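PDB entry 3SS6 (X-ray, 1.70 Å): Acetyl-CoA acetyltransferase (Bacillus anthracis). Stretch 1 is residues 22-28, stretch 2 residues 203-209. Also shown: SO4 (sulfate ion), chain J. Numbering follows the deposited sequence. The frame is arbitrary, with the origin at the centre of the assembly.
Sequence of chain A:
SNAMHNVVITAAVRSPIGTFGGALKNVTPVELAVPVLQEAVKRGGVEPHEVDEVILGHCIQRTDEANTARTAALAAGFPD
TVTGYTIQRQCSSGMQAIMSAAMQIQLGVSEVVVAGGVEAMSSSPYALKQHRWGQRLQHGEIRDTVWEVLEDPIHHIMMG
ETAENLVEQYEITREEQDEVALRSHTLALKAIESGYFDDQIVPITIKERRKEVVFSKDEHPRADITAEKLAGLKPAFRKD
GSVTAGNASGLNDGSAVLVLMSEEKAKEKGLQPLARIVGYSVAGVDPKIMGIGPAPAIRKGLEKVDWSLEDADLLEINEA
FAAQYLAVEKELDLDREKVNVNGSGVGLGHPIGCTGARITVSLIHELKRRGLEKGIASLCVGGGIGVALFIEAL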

ATOM      1  N   GLY A  22      16.911   0.626 -15.822  1.00 17.55           N
ATOM      2  CA  GLY A  22      18.308   0.705 -16.241  1.00 15.14           C
ATOM      3  C   GLY A  22      19.132   1.732 -15.474  1.00 14.63           C
ATOM      4  O   GLY A  22      19.010   1.863 -14.255  1.00 15.23           O
ATOM      5  N   ALA A  23      19.977   2.464 -16.197  1.00 15.22           N
ATOM      6  CA  ALA A  23      20.945   3.365 -15.574  1.00 15.26           C
ATOM      7  C   ALA A  23      20.295   4.443 -14.722  1.00 13.86           C
ATOM      8  O   ALA A  23      20.872   4.880 -13.721  1.00 17.93           O
ATOM      9  CB  ALA A  23      21.838   4.011 -16.652  1.00 17.55           C
ATOM     10  N   LEU A  24      19.097   4.876 -15.120  1.00 12.06           N
ATOM     11  CA  LEU A  24      18.399   5.963 -14.427  1.00 13.31           C
ATOM     12  C   LEU A  24      17.285   5.458 -13.502  1.00 13.88           C
ATOM     13  O   LEU A  24      16.399   6.218 -13.097  1.00 15.32           O
ATOM     14  CB  LEU A  24      17.849   6.982 -15.451  1.00 14.23           C
ATOM     15  CG  LEU A  24      18.913   7.610 -16.352  1.00 15.31           C
ATOM     16  CD1 LEU A  24      18.278   8.408 -17.510  1.00 15.04           C
ATOM     17  CD2 LEU A  24      19.866   8.486 -15.508  1.00 17.18           C
ATOM     18  N   LYS A  25      17.358   4.175 -13.140  1.00 15.15           N
ATOM     19  CA  LYS A  25      16.394   3.538 -12.247  1.00 14.43           C
ATOM     20  C   LYS A  25      16.040   4.372 -11.026  1.00 15.94           C
ATOM     21  O   LYS A  25      14.868   4.497 -10.673  1.00 20.29           O
ATOM     22  CB  LYS A  25      16.954   2.191 -11.771  1.00 14.65           C
ATOM     23  CG  LYS A  25      16.023   1.393 -10.878  1.00 17.75           C
ATOM     24  CD  LYS A  25      16.766   0.132 -10.437  1.00 25.72           C
ATOM     25  CE  LYS A  25      15.839  -1.030 -10.182  1.00 33.73           C
ATOM     26  NZ  LYS A  25      16.622  -2.254  -9.838  1.00 36.41           N
ATOM     27  N   ASN A  26      17.071   4.913 -10.383  1.00 17.83           N
ATOM     28  CA  ASN A  26      16.928   5.588  -9.099  1.00 23.64           C
ATOM     29  C   ASN A  26      17.062   7.090  -9.212  1.00 26.10           C
ATOM     30  O   ASN A  26      17.571   7.739  -8.294  1.00 31.89           O
ATOM     31  CB  ASN A  26      18.008   5.091  -8.142  1.00 27.43           C
ATOM     32  CG  ASN A  26      17.874   3.620  -7.845  1.00 29.21           C
ATOM     33  OD1 ASN A  26      16.770   3.125  -7.646  1.00 28.78           O
ATOM     34  ND2 ASN A  26      18.997   2.911  -7.832  1.00 32.14           N
ATOM     35  N   VAL A  27      16.633   7.642 -10.339  1.00 14.61           N
ATOM     36  CA  VAL A  27      16.713   9.084 -10.530  1.00 12.40           C
ATOM     37  C   VAL A  27      15.298   9.635 -10.672  1.00 13.43           C
ATOM     38  O   VAL A  27      14.493   9.061 -11.417  1.00 14.75           O
ATOM     39  CB  VAL A  27      17.548   9.423 -11.774  1.00 15.07           C
ATOM     40  CG1 VAL A  27      17.624  10.918 -11.996  1.00 17.24           C
ATOM     41  CG2 VAL A  27      18.966   8.839 -11.626  1.00 17.80           C
ATOM     42  N   THR A  28      15.000  10.735  -9.972  1.00 13.30           N
ATOM     43  CA  THR A  28      13.683  11.367 -10.086  1.00 12.60           C
ATOM     44  C   THR A  28      13.646  12.325 -11.279  1.00 12.87           C
ATOM     45  O   THR A  28      14.692  12.663 -11.846  1.00 12.30           O
ATOM     46  CB  THR A  28      13.294  12.177  -8.824  1.00 13.72           C
ATOM     47  OG1 THR A  28      14.072  13.381  -8.755  1.00 14.48           O
ATOM     48  CG2 THR A  28      13.487  11.353  -7.556  1.00 16.91           C
TER
HETATM   49  S   SO4 J 394      18.601  -0.910  -6.398  0.50106.95           S
HETATM   50  O1  SO4 J 394      18.988  -0.566  -5.033  0.50107.02           O
HETATM   51  O2  SO4 J 394      19.262  -0.006  -7.336  0.50106.42           O
HETATM   52  O3  SO4 J 394      19.001  -2.285  -6.677  0.50108.01           O
HETATM   53  O4  SO4 J 394      17.151  -0.792  -6.540  0.50106.88           O
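Stretch 2 (203-209) PITIKER

The most unusual feature of this contact is that two waters, rather than backbone pairing, tie the main chain of stretch 1 to the carboxylate of E208. Water 1 donates to A23 O at 2.9 Å and to E208 OE2 at 2.8 Å while accepting from N26 N at 2.8 Å; water 2 donates to the same two oxygens, 2.8 Å from A23 O and 3.0 Å from E208 OE2. A carbonyl and a carboxylate both want donors, so the waters supply the protons that neither can offer, and the 4.3 Å between A23 O and E208 OE2 lets one water reach both.

Stretch 1 is an irregular segment folded into two overlapping type I turns, closed by K25 N to G22 O and V27 N to L24 O, each 3.1 Å. Stretch 2 is extended, a strand from I204 to K207, after which the chain leaves regular structure at E208. Stretch 2 runs across stretch 1 rather than alongside it: L24 lies near I204 and I206, V27 near I206, and N26 near E208. The backbones stay well apart: the CA atoms of V27 and I206 are 7.3 Å from each other.

Side chains fill that gap. Strand alternation turns I204 and I206 toward stretch 1 and T205 away, so branched apolar groups face the buried L24 and V27. L24 CD2 reaches I204 CG2 and I206 CD1, both at 4.0 Å, and V27 CG2 packs on I206 CG1 at 3.8 Å. I206, with the largest covered area, also brings CD1 within 3.7 Å of A23 O.

At the more polar end, N26 suits its place because its amide can donate twice: ND2 hydrogen-bonds E208 OE1 at 3.2 Å and sulfate O2 at 3.0 Å. The side chain of E208 starts sideways, but its m, m rotamer brings the carboxylate nearer.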

ATOM      1  N   PRO A 203      26.118  13.953 -20.128  1.00 16.17           N
ATOM      2  CA  PRO A 203      26.199  12.771 -19.262  1.00 17.84           C
ATOM      3  C   PRO A 203      25.560  13.034 -17.908  1.00 21.18           C
ATOM      4  O   PRO A 203      25.630  14.150 -17.382  1.00 23.83           O
ATOM      5  CB  PRO A 203      27.706  12.550 -19.105  1.00 22.35           C
ATOM      6  CG  PRO A 203      28.321  13.870 -19.429  1.00 26.61           C
ATOM      7  CD  PRO A 203      27.447  14.474 -20.482  1.00 19.70           C
ATOM      8  N   ILE A 204      24.926  12.011 -17.351  1.00 18.04           N
ATOM      9  CA  ILE A 204      24.273  12.142 -16.060  1.00 15.10           C
ATOM     10  C   ILE A 204      25.084  11.354 -15.048  1.00 19.91           C
ATOM     11  O   ILE A 204      25.432  10.206 -15.305  1.00 18.57           O
ATOM     12  CB  ILE A 204      22.861  11.541 -16.095  1.00 16.73           C
ATOM     13  CG1 ILE A 204      22.038  12.146 -17.249  1.00 17.69           C
ATOM     14  CG2 ILE A 204      22.160  11.701 -14.730  1.00 15.75           C
ATOM     15  CD1 ILE A 204      21.768  13.639 -17.101  1.00 18.06           C
ATOM     16  N   THR A 205      25.389  11.968 -13.906  1.00 18.70           N
ATOM     17  CA  THR A 205      26.098  11.256 -12.846  1.00 21.81           C
ATOM     18  C   THR A 205      25.075  10.812 -11.821  1.00 21.51           C
ATOM     19  O   THR A 205      24.377  11.641 -11.234  1.00 24.70           O
ATOM     20  CB  THR A 205      27.189  12.127 -12.180  1.00 22.81           C
ATOM     21  OG1 THR A 205      28.200  12.466 -13.142  1.00 25.49           O
ATOM     22  CG2 THR A 205      27.844  11.367 -11.023  1.00 20.95           C
ATOM     23  N   ILE A 206      24.943   9.500 -11.648  1.00 19.45           N
ATOM     24  CA  ILE A 206      24.012   8.953 -10.674  1.00 19.29           C
ATOM     25  C   ILE A 206      24.769   8.584  -9.418  1.00 22.45           C
ATOM     26  O   ILE A 206      25.692   7.769  -9.458  1.00 21.21           O
ATOM     27  CB  ILE A 206      23.270   7.694 -11.188  1.00 18.54           C
ATOM     28  CG1 ILE A 206      22.534   7.990 -12.496  1.00 19.95           C
ATOM     29  CG2 ILE A 206      22.259   7.197 -10.155  1.00 20.83           C
ATOM     30  CD1 ILE A 206      23.304   7.634 -13.742  1.00 20.39           C
ATOM     31  N   LYS A 207      24.380   9.183  -8.298  1.00 22.67           N
ATOM     32  CA  LYS A 207      25.005   8.847  -7.034  1.00 27.93           C
ATOM     33  C   LYS A 207      24.283   7.649  -6.443  1.00 28.51           C
ATOM     34  O   LYS A 207      23.205   7.792  -5.855  1.00 31.14           O
ATOM     35  CB  LYS A 207      24.975  10.038  -6.069  1.00 36.37           C
ATOM     36  CG  LYS A 207      25.732  11.262  -6.576  1.00 46.38           C
ATOM     37  CD  LYS A 207      26.180  12.159  -5.429  1.00 53.92           C
ATOM     38  CE  LYS A 207      26.773  13.462  -5.947  1.00 57.90           C
ATOM     39  NZ  LYS A 207      27.916  13.232  -6.878  1.00 59.88           N
ATOM     40  N   GLU A 208      24.863   6.466  -6.622  1.00 25.46           N
ATOM     41  CA  GLU A 208      24.282   5.243  -6.082  1.00 27.36           C
ATOM     42  C   GLU A 208      24.791   5.052  -4.669  1.00 29.76           C
ATOM     43  O   GLU A 208      25.553   5.877  -4.160  1.00 29.44           O
ATOM     44  CB  GLU A 208      24.617   4.025  -6.954  1.00 29.30           C
ATOM     45  CG  GLU A 208      24.191   4.144  -8.427  1.00 31.83           C
ATOM     46  CD  GLU A 208      22.679   4.060  -8.645  1.00 36.10           C
ATOM     47  OE1 GLU A 208      21.907   4.195  -7.666  1.00 34.48           O
ATOM     48  OE2 GLU A 208      22.260   3.861  -9.808  1.00 35.02           O
ATOM     49  N   ARG A 209      24.364   3.998  -4.002  1.00 31.39           N
ATOM     50  CA  ARG A 209      24.750   3.844  -2.608  1.00 33.41           C
ATOM     51  C   ARG A 209      26.242   3.755  -2.313  1.00 32.24           C
ATOM     52  O   ARG A 209      26.700   4.291  -1.311  1.00 31.93           O
ATOM     53  CB  ARG A 209      23.993   2.682  -1.947  1.00 44.94           C
ATOM     54  CG  ARG A 209      23.977   1.391  -2.743  1.00 54.53           C
ATOM     55  CD  ARG A 209      23.112   0.333  -2.065  1.00 62.45           C
ATOM     56  NE  ARG A 209      23.177  -0.954  -2.755  1.00 68.06           N
ATOM     57  CZ  ARG A 209      22.681  -2.089  -2.273  1.00 71.83           C
ATOM     58  NH1 ARG A 209      22.080  -2.107  -1.091  1.00 73.23           N
ATOM     59  NH2 ARG A 209      22.790  -3.211  -2.971  1.00 72.32           N
TER
HETATM   60  O   HOH W   1      19.804   4.606 -11.041  1.00 20.33           O
HETATM   61  O   HOH W   2      23.227   3.948 -12.608  1.00 23.09           O